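PDB 4YWE: putative aldehyde dehydrogenase from Burkholderia cenocepacia, which probably oxidises aldehydes with NAD or NADP as electron acceptor, as a four-chain member of the aldehyde dehydrogenase family. Local coordinates for residues Ala122-Lys127 against Lys468-Leu473; Leu114-Glu119 against Gly450-Pro455; Gly165-Ala170 against Tyr474-Leu479. All coordinates share one frame; numbering follows the deposited sequence.

Contact 1. Residues Ala122-Lys127 against Lys468-Leu473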
ATOM      1  N   ALA A 122     -17.699  -1.375   6.768  1.00 12.78           N
ATOM      2  CA  ALA A 122     -17.784  -0.517   7.944  1.00 17.63           C
ATOM      3  C   ALA A 122     -16.401  -0.296   8.539  1.00 12.88           C
ATOM      4  O   ALA A 122     -16.076   0.800   8.992  1.00 18.76           O
ATOM      5  CB  ALA A 122     -18.716  -1.123   8.982  1.00 13.50           C
ATOM      6  N   GLY A 123     -15.589  -1.347   8.533  1.00 12.80           N
ATOM      7  CA  GLY A 123     -14.244  -1.270   9.066  1.00 18.26           C
ATOM      8  C   GLY A 123     -13.233  -0.714   8.081  1.00 17.54           C
ATOM      9  O   GLY A 123     -12.115  -0.372   8.462  1.00 20.55           O
ATOM     10  N   ALA A 124     -13.627  -0.619   6.815  1.00 17.22           N
ATOM     11  CA  ALA A 124     -12.720  -0.173   5.762  1.00 15.32           C
ATOM     12  C   ALA A 124     -12.801   1.330   5.523  1.00 12.21           C
ATOM     13  O   ALA A 124     -11.877   1.923   4.965  1.00 14.19           O
ATOM     14  CB  ALA A 124     -13.010  -0.921   4.467  1.00 17.60           C
ATOM     15  N   ALA A 125     -13.908   1.935   5.944  1.00 11.77           N
ATOM     16  CA  ALA A 125     -14.189   3.343   5.671  1.00 17.25           C
ATOM     17  C   ALA A 125     -13.056   4.286   6.086  1.00 18.17           C
ATOM     18  O   ALA A 125     -12.590   5.092   5.281  1.00 11.98           O
ATOM     19  CB  ALA A 125     -15.484   3.754   6.357  1.00 18.35           C
ATOM     20  N   ASP A 126     -12.608   4.189   7.334  1.00 22.35           N
ATOM     21  CA  ASP A 126     -11.587   5.112   7.824  1.00 19.10           C
ATOM     22  C   ASP A 126     -10.171   4.568   7.643  1.00 16.66           C
ATOM     23  O   ASP A 126      -9.234   5.030   8.291  1.00 16.95           O
ATOM     24  CB  ASP A 126     -11.834   5.461   9.297  1.00 17.96           C
ATOM     25  CG  ASP A 126     -11.848   4.241  10.201  1.00 17.47           C
ATOM     26  OD1 ASP A 126     -11.567   3.122   9.724  1.00 19.86           O
ATOM     27  OD2 ASP A 126     -12.139   4.408  11.406  1.00 19.52           O
ATOM     28  N   LYS A 127     -10.023   3.588   6.759  1.00 17.04           N
ATOM     29  CA  LYS A 127      -8.716   3.006   6.482  1.00 20.05           C
ATOM     30  C   LYS A 127      -8.422   3.026   4.987  1.00 18.24           C
ATOM     31  O   LYS A 127      -7.488   2.378   4.512  1.00 19.95           O
ATOM     32  CB  LYS A 127      -8.640   1.585   7.038  1.00 11.78           C
ATOM     33  CG  LYS A 127      -8.829   1.550   8.546  1.00 21.69           C
ATOM     34  CD  LYS A 127      -9.024   0.150   9.073  1.00 12.43           C
ATOM     35  CE  LYS A 127      -9.541   0.198  10.497  1.00 12.91           C
ATOM     36  NZ  LYS A 127     -10.905   0.788  10.570  1.00 12.96           N
ATOM     37  N   LYS A 468     -16.445  -5.865  -4.819  1.00 10.64           N
ATOM     38  CA  LYS A 468     -16.142  -6.674  -3.633  1.00 12.79           C
ATOM     39  C   LYS A 468     -14.731  -6.373  -3.120  1.00 14.53           C
ATOM     40  O   LYS A 468     -13.920  -5.756  -3.814  1.00 10.14           O
ATOM     41  CB  LYS A 468     -16.276  -8.177  -3.905  1.00 15.47           C
ATOM     42  CG  LYS A 468     -17.617  -8.634  -4.446  1.00 12.22           C
ATOM     43  CD  LYS A 468     -17.649 -10.152  -4.531  1.00 12.72           C
ATOM     44  CE  LYS A 468     -18.849 -10.657  -5.314  1.00 18.16           C
ATOM     45  NZ  LYS A 468     -18.871 -12.146  -5.367  1.00 16.76           N
ATOM     46  N   GLY A 469     -14.445  -6.810  -1.898  1.00 18.97           N
ATOM     47  CA  GLY A 469     -13.138  -6.603  -1.301  1.00 16.58           C
ATOM     48  C   GLY A 469     -12.780  -5.144  -1.086  1.00 15.22           C
ATOM     49  O   GLY A 469     -13.564  -4.247  -1.390  1.00 16.88           O
ATOM     50  N   PHE A 470     -11.582  -4.909  -0.560  1.00 14.74           N
ATOM     51  CA  PHE A 470     -11.109  -3.554  -0.304  1.00 14.97           C
ATOM     52  C   PHE A 470     -10.884  -2.805  -1.615  1.00 12.69           C
ATOM     53  O   PHE A 470     -11.096  -1.594  -1.694  1.00 12.61           O
ATOM     54  CB  PHE A 470      -9.817  -3.587   0.517  1.00 16.57           C
ATOM     55  CG  PHE A 470      -9.473  -2.276   1.163  1.00 18.05           C
ATOM     56  CD1 PHE A 470      -8.787  -1.298   0.461  1.00 18.31           C
ATOM     57  CD2 PHE A 470      -9.836  -2.022   2.475  1.00 17.99           C
ATOM     58  CE1 PHE A 470      -8.470  -0.089   1.057  1.00 18.29           C
ATOM     59  CE2 PHE A 470      -9.522  -0.816   3.076  1.00 18.17           C
ATOM     60  CZ  PHE A 470      -8.839   0.151   2.365  1.00 17.23           C
ATOM     61  N   GLU A 471     -10.469  -3.543  -2.641  1.00 11.51           N
ATOM     62  CA  GLU A 471     -10.156  -2.981  -3.955  1.00  7.93           C
ATOM     63  C   GLU A 471     -11.317  -2.186  -4.558  1.00  7.89           C
ATOM     64  O   GLU A 471     -11.105  -1.274  -5.358  1.00  7.59           O
ATOM     65  CB  GLU A 471      -9.746  -4.109  -4.911  1.00 10.63           C
ATOM     66  CG  GLU A 471      -9.340  -3.654  -6.307  1.00 17.38           C
ATOM     67  CD  GLU A 471      -7.938  -3.077  -6.353  1.00 21.03           C
ATOM     68  OE1 GLU A 471      -7.242  -3.110  -5.317  1.00 21.16           O
ATOM     69  OE2 GLU A 471      -7.530  -2.592  -7.430  1.00 22.77           O
ATOM     70  N   ALA A 472     -12.539  -2.529  -4.165  1.00  8.37           N
ATOM     71  CA  ALA A 472     -13.733  -1.901  -4.719  1.00 10.72           C
ATOM     72  C   ALA A 472     -13.798  -0.412  -4.391  1.00 15.79           C
ATOM     73  O   ALA A 472     -14.357   0.376  -5.155  1.00 17.77           O
ATOM     74  CB  ALA A 472     -14.982  -2.608  -4.210  1.00  9.34           C
ATOM     75  N   LEU A 473     -13.219  -0.034  -3.256  1.00 15.40           N
ATOM     76  CA  LEU A 473     -13.222   1.354  -2.806  1.00 14.85           C
ATOM     77  C   LEU A 473     -12.492   2.282  -3.778  1.00 11.24           C
ATOM     78  O   LEU A 473     -12.807   3.469  -3.863  1.00 11.68           O
ATOM     79  CB  LEU A 473     -12.593   1.464  -1.415  1.00 16.72           C
ATOM     80  CG  LEU A 473     -13.272   0.677  -0.292  1.00 18.67           C
ATOM     81  CD1 LEU A 473     -12.497   0.826   1.005  1.00 17.91           C
ATOM     82  CD2 LEU A 473     -14.714   1.129  -0.113  1.00 16.22           C
TER

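Contact 2. Residues Leu114-Glu119 against Gly450-Pro455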
ATOM      1  N   LEU A 114     -25.113 -10.173   2.735  1.00 19.12           N
ATOM      2  CA  LEU A 114     -25.458  -8.756   2.758  1.00 18.00           C
ATOM      3  C   LEU A 114     -24.953  -8.092   4.035  1.00 21.48           C
ATOM      4  O   LEU A 114     -24.403  -6.991   3.999  1.00 14.02           O
ATOM      5  CB  LEU A 114     -26.972  -8.572   2.635  1.00 17.03           C
ATOM      6  CG  LEU A 114     -27.489  -7.139   2.774  1.00 17.36           C
ATOM      7  CD1 LEU A 114     -26.888  -6.250   1.701  1.00 17.73           C
ATOM      8  CD2 LEU A 114     -29.005  -7.108   2.709  1.00 18.81           C
ATOM      9  N   ALA A 115     -25.144  -8.774   5.159  1.00 14.85           N
ATOM     10  CA  ALA A 115     -24.679  -8.272   6.446  1.00 15.00           C
ATOM     11  C   ALA A 115     -23.154  -8.257   6.505  1.00 17.84           C
ATOM     12  O   ALA A 115     -22.556  -7.389   7.142  1.00 17.05           O
ATOM     13  CB  ALA A 115     -25.246  -9.114   7.578  1.00 15.69           C
ATOM     14  N   ARG A 116     -22.530  -9.220   5.836  1.00 14.33           N
ATOM     15  CA  ARG A 116     -21.077  -9.328   5.828  1.00 16.75           C
ATOM     16  C   ARG A 116     -20.461  -8.198   5.007  1.00 15.96           C
ATOM     17  O   ARG A 116     -19.422  -7.649   5.377  1.00 13.18           O
ATOM     18  CB  ARG A 116     -20.642 -10.695   5.287  1.00 14.01           C
ATOM     19  CG  ARG A 116     -19.135 -10.880   5.166  1.00 19.11           C
ATOM     20  CD  ARG A 116     -18.408 -10.536   6.462  1.00 19.45           C
ATOM     21  NE  ARG A 116     -16.958 -10.627   6.309  1.00 21.68           N
ATOM     22  CZ  ARG A 116     -16.079  -9.989   7.075  1.00 20.42           C
ATOM     23  NH1 ARG A 116     -16.497  -9.196   8.053  1.00 16.26           N
ATOM     24  NH2 ARG A 116     -14.780 -10.136   6.857  1.00 13.51           N
ATOM     25  N   TYR A 117     -21.109  -7.850   3.898  1.00 18.17           N
ATOM     26  CA  TYR A 117     -20.670  -6.721   3.084  1.00 14.01           C
ATOM     27  C   TYR A 117     -20.625  -5.434   3.901  1.00 16.94           C
ATOM     28  O   TYR A 117     -19.627  -4.709   3.885  1.00 12.45           O
ATOM     29  CB  TYR A 117     -21.588  -6.531   1.874  1.00 16.52           C
ATOM     30  CG  TYR A 117     -21.235  -7.401   0.691  1.00 18.62           C
ATOM     31  CD1 TYR A 117     -19.981  -7.324   0.100  1.00 20.32           C
ATOM     32  CD2 TYR A 117     -22.161  -8.283   0.151  1.00 19.29           C
ATOM     33  CE1 TYR A 117     -19.653  -8.114  -0.984  1.00 20.30           C
ATOM     34  CE2 TYR A 117     -21.844  -9.075  -0.937  1.00 21.27           C
ATOM     35  CZ  TYR A 117     -20.589  -8.985  -1.499  1.00 22.26           C
ATOM     36  OH  TYR A 117     -20.268  -9.771  -2.580  1.00 26.59           O
ATOM     37  N   PHE A 118     -21.711  -5.159   4.618  1.00 13.19           N
ATOM     38  CA  PHE A 118     -21.811  -3.943   5.415  1.00 18.09           C
ATOM     39  C   PHE A 118     -20.833  -3.967   6.585  1.00 13.40           C
ATOM     40  O   PHE A 118     -20.251  -2.942   6.932  1.00 17.53           O
ATOM     41  CB  PHE A 118     -23.245  -3.752   5.915  1.00 18.80           C
ATOM     42  CG  PHE A 118     -24.219  -3.388   4.829  1.00 18.83           C
ATOM     43  CD1 PHE A 118     -23.830  -2.573   3.779  1.00 18.87           C
ATOM     44  CD2 PHE A 118     -25.516  -3.869   4.852  1.00 20.80           C
ATOM     45  CE1 PHE A 118     -24.719  -2.237   2.775  1.00 19.29           C
ATOM     46  CE2 PHE A 118     -26.412  -3.536   3.850  1.00 20.35           C
ATOM     47  CZ  PHE A 118     -26.011  -2.720   2.809  1.00 19.79           C
ATOM     48  N   GLU A 119     -20.645  -5.140   7.180  1.00 19.54           N
ATOM     49  CA  GLU A 119     -19.696  -5.301   8.279  1.00 17.84           C
ATOM     50  C   GLU A 119     -18.264  -5.039   7.820  1.00 15.64           C
ATOM     51  O   GLU A 119     -17.505  -4.332   8.486  1.00 15.21           O
ATOM     52  CB  GLU A 119     -19.795  -6.707   8.875  1.00 14.22           C
ATOM     53  CG  GLU A 119     -18.828  -6.962  10.017  1.00 21.42           C
ATOM     54  CD  GLU A 119     -18.833  -8.407  10.477  1.00 22.08           C
ATOM     55  OE1 GLU A 119     -18.813  -9.309   9.613  1.00 20.50           O
ATOM     56  OE2 GLU A 119     -18.860  -8.640  11.703  1.00 21.92           O
ATOM     57  N   GLY A 450     -18.605 -15.763   1.369  1.00 73.51           N
ATOM     58  CA  GLY A 450     -19.324 -15.268   0.209  1.00 68.49           C
ATOM     59  C   GLY A 450     -18.410 -14.560  -0.769  1.00 64.50           C
ATOM     60  O   GLY A 450     -18.867 -13.977  -1.752  1.00 67.11           O
ATOM     61  N   GLY A 451     -17.111 -14.618  -0.496  1.00 55.00           N
ATOM     62  CA  GLY A 451     -16.130 -13.941  -1.322  1.00 45.93           C
ATOM     63  C   GLY A 451     -16.249 -12.435  -1.209  1.00 35.04           C
ATOM     64  O   GLY A 451     -15.969 -11.706  -2.160  1.00 35.71           O
ATOM     65  N   VAL A 452     -16.674 -11.973  -0.038  1.00 24.16           N
ATOM     66  CA  VAL A 452     -16.854 -10.549   0.214  1.00 23.76           C
ATOM     67  C   VAL A 452     -15.514  -9.824   0.130  1.00 19.56           C
ATOM     68  O   VAL A 452     -15.428  -8.711  -0.393  1.00 19.33           O
ATOM     69  CB  VAL A 452     -17.531 -10.318   1.583  1.00 23.38           C
ATOM     70  CG1 VAL A 452     -17.417  -8.863   2.010  1.00 19.73           C
ATOM     71  CG2 VAL A 452     -18.988 -10.755   1.530  1.00 22.86           C
ATOM     72  N   GLU A 453     -14.467 -10.472   0.631  1.00 16.79           N
ATOM     73  CA  GLU A 453     -13.134  -9.880   0.653  1.00 14.63           C
ATOM     74  C   GLU A 453     -12.409 -10.041  -0.681  1.00 15.43           C
ATOM     75  O   GLU A 453     -11.352  -9.447  -0.893  1.00 18.51           O
ATOM     76  CB  GLU A 453     -12.294 -10.502   1.772  1.00 17.97           C
ATOM     77  CG  GLU A 453     -12.906 -10.401   3.162  1.00 19.12           C
ATOM     78  CD  GLU A 453     -13.807 -11.574   3.503  1.00 21.08           C
ATOM     79  OE1 GLU A 453     -14.412 -12.158   2.580  1.00 23.32           O
ATOM     80  OE2 GLU A 453     -13.908 -11.915   4.700  1.00 25.68           O
ATOM     81  N   LEU A 454     -12.975 -10.843  -1.576  1.00 13.48           N
ATOM     82  CA  LEU A 454     -12.309 -11.168  -2.835  1.00 16.09           C
ATOM     83  C   LEU A 454     -12.778 -10.267  -3.971  1.00 18.00           C
ATOM     84  O   LEU A 454     -13.937 -10.342  -4.382  1.00 19.47           O
ATOM     85  CB  LEU A 454     -12.552 -12.633  -3.204  1.00 16.63           C
ATOM     86  CG  LEU A 454     -12.384 -13.659  -2.082  1.00 19.18           C
ATOM     87  CD1 LEU A 454     -12.621 -15.065  -2.608  1.00 20.78           C
ATOM     88  CD2 LEU A 454     -11.010 -13.545  -1.443  1.00 17.72           C
ATOM     89  N   PRO A 455     -11.875  -9.414  -4.484  1.00 15.95           N
ATOM     90  CA  PRO A 455     -12.195  -8.526  -5.607  1.00 16.13           C
ATOM     91  C   PRO A 455     -12.745  -9.300  -6.802  1.00 17.94           C
ATOM     92  O   PRO A 455     -12.147 -10.285  -7.236  1.00 14.44           O
ATOM     93  CB  PRO A 455     -10.847  -7.880  -5.933  1.00 16.81           C
ATOM     94  CG  PRO A 455     -10.112  -7.903  -4.631  1.00  9.20           C
ATOM     95  CD  PRO A 455     -10.497  -9.212  -4.003  1.00  9.92           C
TER
HETATM   96  O   HOH W   1     -16.595 -12.994   5.067  1.00 39.34           O

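Contact 3. Residues Gly165-Ala170 against Tyr474-Leu479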
ATOM      1  N   GLY A 165     -25.397  -5.135  -1.683  1.00 14.72           N
ATOM      2  CA  GLY A 165     -24.423  -5.050  -0.612  1.00 16.19           C
ATOM      3  C   GLY A 165     -23.014  -4.716  -1.059  1.00 15.59           C
ATOM      4  O   GLY A 165     -22.326  -3.926  -0.415  1.00 17.68           O
ATOM      5  N   ARG A 166     -22.577  -5.314  -2.163  1.00 16.68           N
ATOM      6  CA  ARG A 166     -21.224  -5.079  -2.650  1.00 16.86           C
ATOM      7  C   ARG A 166     -21.115  -3.712  -3.322  1.00 17.27           C
ATOM      8  O   ARG A 166     -20.082  -3.051  -3.233  1.00 24.13           O
ATOM      9  CB  ARG A 166     -20.789  -6.190  -3.619  1.00 15.79           C
ATOM     10  CG  ARG A 166     -21.406  -6.120  -5.007  1.00 13.99           C
ATOM     11  CD  ARG A 166     -20.860  -7.211  -5.919  1.00 14.25           C
ATOM     12  NE  ARG A 166     -21.386  -7.087  -7.274  1.00 10.40           N
ATOM     13  CZ  ARG A 166     -21.366  -8.061  -8.177  1.00 20.27           C
ATOM     14  NH1 ARG A 166     -20.848  -9.241  -7.871  1.00 22.32           N
ATOM     15  NH2 ARG A 166     -21.870  -7.855  -9.386  1.00 19.53           N
ATOM     16  N   SER A 167     -22.190  -3.285  -3.979  1.00 14.22           N
ATOM     17  CA  SER A 167     -22.169  -2.048  -4.754  1.00 10.79           C
ATOM     18  C   SER A 167     -22.443  -0.832  -3.878  1.00 14.54           C
ATOM     19  O   SER A 167     -21.624   0.084  -3.800  1.00 15.94           O
ATOM     20  CB  SER A 167     -23.189  -2.113  -5.892  1.00 11.08           C
ATOM     21  OG  SER A 167     -23.042  -1.013  -6.772  1.00 12.51           O
ATOM     22  N   VAL A 168     -23.598  -0.831  -3.221  1.00 15.38           N
ATOM     23  CA  VAL A 168     -24.004   0.292  -2.385  1.00 12.67           C
ATOM     24  C   VAL A 168     -23.159   0.347  -1.114  1.00 15.01           C
ATOM     25  O   VAL A 168     -22.817   1.425  -0.632  1.00 17.88           O
ATOM     26  CB  VAL A 168     -25.507   0.210  -2.052  1.00 13.00           C
ATOM     27  CG1 VAL A 168     -25.933   1.383  -1.182  1.00 12.68           C
ATOM     28  CG2 VAL A 168     -26.325   0.172  -3.332  1.00 12.80           C
ATOM     29  N   GLY A 169     -22.813  -0.821  -0.582  1.00 13.41           N
ATOM     30  CA  GLY A 169     -21.994  -0.896   0.615  1.00 15.87           C
ATOM     31  C   GLY A 169     -20.626  -0.263   0.450  1.00 17.16           C
ATOM     32  O   GLY A 169     -20.135   0.422   1.349  1.00 19.15           O
ATOM     33  N   ALA A 170     -20.008  -0.491  -0.704  1.00 11.34           N
ATOM     34  CA  ALA A 170     -18.701   0.087  -0.997  1.00 13.17           C
ATOM     35  C   ALA A 170     -18.824   1.574  -1.318  1.00 15.22           C
ATOM     36  O   ALA A 170     -17.983   2.376  -0.911  1.00 17.37           O
ATOM     37  CB  ALA A 170     -18.039  -0.653  -2.151  1.00 10.75           C
ATOM     38  N   TYR A 474     -11.516   1.741  -4.503  1.00 10.14           N
ATOM     39  CA  TYR A 474     -10.755   2.537  -5.465  1.00 14.86           C
ATOM     40  C   TYR A 474     -11.603   2.877  -6.686  1.00 17.86           C
ATOM     41  O   TYR A 474     -11.384   3.895  -7.343  1.00 21.24           O
ATOM     42  CB  TYR A 474      -9.486   1.800  -5.893  1.00  6.96           C
ATOM     43  CG  TYR A 474      -8.558   1.483  -4.744  1.00 17.28           C
ATOM     44  CD1 TYR A 474      -7.841   2.488  -4.107  1.00 13.76           C
ATOM     45  CD2 TYR A 474      -8.398   0.178  -4.295  1.00 17.74           C
ATOM     46  CE1 TYR A 474      -6.993   2.203  -3.052  1.00 17.37           C
ATOM     47  CE2 TYR A 474      -7.552  -0.116  -3.243  1.00 20.17           C
ATOM     48  CZ  TYR A 474      -6.852   0.900  -2.625  1.00 21.67           C
ATOM     49  OH  TYR A 474      -6.010   0.608  -1.577  1.00 27.85           O
ATOM     50  N   GLY A 475     -12.569   2.018  -6.990  1.00 16.05           N
ATOM     51  CA  GLY A 475     -13.484   2.265  -8.087  1.00 14.29           C
ATOM     52  C   GLY A 475     -14.572   3.257  -7.723  1.00 16.61           C
ATOM     53  O   GLY A 475     -15.195   3.858  -8.599  1.00 19.32           O
ATOM     54  N   PHE A 476     -14.802   3.428  -6.424  1.00 18.23           N
ATOM     55  CA  PHE A 476     -15.838   4.340  -5.946  1.00 17.29           C
ATOM     56  C   PHE A 476     -15.252   5.652  -5.429  1.00 16.97           C
ATOM     57  O   PHE A 476     -15.959   6.460  -4.824  1.00 17.89           O
ATOM     58  CB  PHE A 476     -16.678   3.674  -4.854  1.00 14.98           C
ATOM     59  CG  PHE A 476     -17.674   2.680  -5.382  1.00 15.89           C
ATOM     60  CD1 PHE A 476     -18.788   3.107  -6.084  1.00 16.74           C
ATOM     61  CD2 PHE A 476     -17.498   1.321  -5.175  1.00 11.25           C
ATOM     62  CE1 PHE A 476     -19.708   2.198  -6.572  1.00 15.97           C
ATOM     63  CE2 PHE A 476     -18.415   0.408  -5.660  1.00 16.57           C
ATOM     64  CZ  PHE A 476     -19.520   0.847  -6.358  1.00 17.23           C
ATOM     65  N   THR A 477     -13.960   5.855  -5.665  1.00 15.20           N
ATOM     66  CA  THR A 477     -13.325   7.131  -5.361  1.00 14.35           C
ATOM     67  C   THR A 477     -12.522   7.623  -6.561  1.00 14.90           C
ATOM     68  O   THR A 477     -12.320   6.887  -7.527  1.00 14.41           O
ATOM     69  CB  THR A 477     -12.391   7.049  -4.127  1.00 14.27           C
ATOM     70  OG1 THR A 477     -11.359   6.081  -4.358  1.00 13.36           O
ATOM     71  CG2 THR A 477     -13.177   6.676  -2.874  1.00 10.46           C
ATOM     72  N   ALA A 478     -12.083   8.877  -6.496  1.00 14.49           N
ATOM     73  CA  ALA A 478     -11.224   9.455  -7.524  1.00 15.23           C
ATOM     74  C   ALA A 478     -10.045  10.155  -6.866  1.00 17.02           C
ATOM     75  O   ALA A 478     -10.216  10.898  -5.900  1.00 20.38           O
ATOM     76  CB  ALA A 478     -12.000  10.421  -8.395  1.00 12.39           C
ATOM     77  N   LEU A 479      -8.847   9.919  -7.391  1.00 15.97           N
ATOM     78  CA  LEU A 479      -7.636  10.440  -6.769  1.00 15.92           C
ATOM     79  C   LEU A 479      -7.434  11.922  -7.069  1.00 16.33           C
ATOM     80  O   LEU A 479      -7.483  12.352  -8.224  1.00 15.01           O
ATOM     81  CB  LEU A 479      -6.412   9.647  -7.231  1.00 18.38           C
ATOM     82  CG  LEU A 479      -5.135   9.875  -6.420  1.00 16.78           C
ATOM     83  CD1 LEU A 479      -5.277   9.275  -5.030  1.00  8.11           C
ATOM     84  CD2 LEU A 479      -3.918   9.307  -7.133  1.00 16.59           C
TER

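Contact 1. Residues Ala122-Lys127 against Lys468-Leu473
A124 meets F470 and L473 in a small, buried apolar contact of the aldehyde dehydrogenase fold, where the end of helix 104-124 packs against the type I beta turn G469-A472, which runs into the short, weakly bonded helix 472-475. The methyl group CB of A124 faces the turn and lies 3.8 Å from CE2 of F470, in an oblique approach to the ring. CD1 of L473 comes to 3.9 Å from the same methyl, and within the turn segment it sits above the centre of the F470 ring, so the three apolar groups close on one another. With CG anti to the backbone N and beside the carbonyl carbon (chi1 -163°), the F470 ring reaches nearer to the helix than its base does. K127 turns its amine the other way: NZ of K127 is 2.7 Å from O of G123 in a hydrogen bond, and 2.6 Å from OD1 of D126 in a salt bridge that uses the syn lone pair. The second subunit packs here as well, its K127 touching A124 and F470. At the ring edge, near the plane, O of K127 stands 3.4 Å from CZ of F470.

Contact 2. Residues Leu114-Glu119 against Gly450-Pro455
V452 plugs into the angle between R116 and Y117, two neighbours on helix 104-124, while E453 beside it takes the charge of R116. The valine branches divide the work. CG2 of V452, anti to the carbonyl carbon, sits over the centre of one face of the Y117 ring as a CH-pi contact, 3.7 Å from the centroid and 12° off the normal; it also touches CG of R116 at 3.6 Å. CG1 of V452 reaches CD1 of Y117 at 3.5 Å. The R116 chain bends at chi2 (52°), which carries CG across the valine at a slant and takes the guanidinium on to E453. There NH2 of R116 gives OE2 of E453 a nearly straight bond of 2.9 Å, in the guanidinium plane but from above the carboxylate plane; the two planes stand 65° apart. A water receives a bond from NE of R116 and donates one to OE2 of E453. NH1 of R116 binds OE1 of E119 at 2.8 Å, and NH2 also forms a salt bridge with D126 of the second subunit. With carboxylates on both of its terminal nitrogens and a water on NE, the guanidinium is fixed in rotation and probably stays charged, tying the 450-455 loop to the helix near the subunit interface.

Contact 3. Residues Gly165-Ala170 against Tyr474-Leu479
F476 drives its ring against helix 160-174, between A170 and the backbone of S167. The tight part has two halves, the A170 methyl and, closer still, the S167 carbonyl. CB of A170 lies 3.7 Å from both CD2 and CE2 of F476, approaching the ring obliquely. The far end of the ring meets a polar atom instead, the carbonyl O of S167, which stands 3.4 Å from CZ of F476 and is likewise oblique to the ring. CB of F476 already points at the helix, and a chi1 of -77°, with CG anti to the carbonyl carbon, keeps the ring on that course. The same ring touches A171 and A174 farther along this helix, and the imidazole of H229 meets it with the planes at about 70°. In the aldehyde dehydrogenase fold this is the junction where the chain leaves the short helix 472-475 and enters strand 477-485, which pairs antiparallel with strand 139-155; F476 lies where the one gives way to the other, and its carbonyl accepts a hydrogen bond from ND2 of N176. Contact is looser at the side chain of S167, whose OG is 4.0 Å from CZ of F476. That hydroxyl has its hydrogen-bond partners in H153 and S231, two residues of neighbouring strands, and the S167 side chain is about 8 Å from that of E256, the predicted active-site residue. On the more open side, Y474 and G475 are partly exposed, and G475 O accepts a hydrogen bond from NE2 of H148. Beyond F476 the strand runs away from the helix toward another subunit: R466 of the third subunit packs on A478 and uses its NE to bond the carbonyl O of L479.

All three contacts bring the C-terminal part of the chain onto helices 104-124 and 160-174, from its first half. Contacts 1 and 2 share helix 104-124, contacts 1 and 3 share helix 472-475, and the 450-455 loop joins the turn of contact 1 through a probable hydrogen bond from G469 N to V452 O. Contacts 1 and 3 are buried, and each sets a phenylalanine against an alanine methyl and a backbone carbonyl with no hydrogen bond across. Contact 2 is partly buried and differs in chemistry: a valine-tyrosine patch sits beside a charged network with a water. Y117 packs on R166, linking contacts 2 and 3, while the second subunit touches contacts 1 and 2 and the third reaches all three.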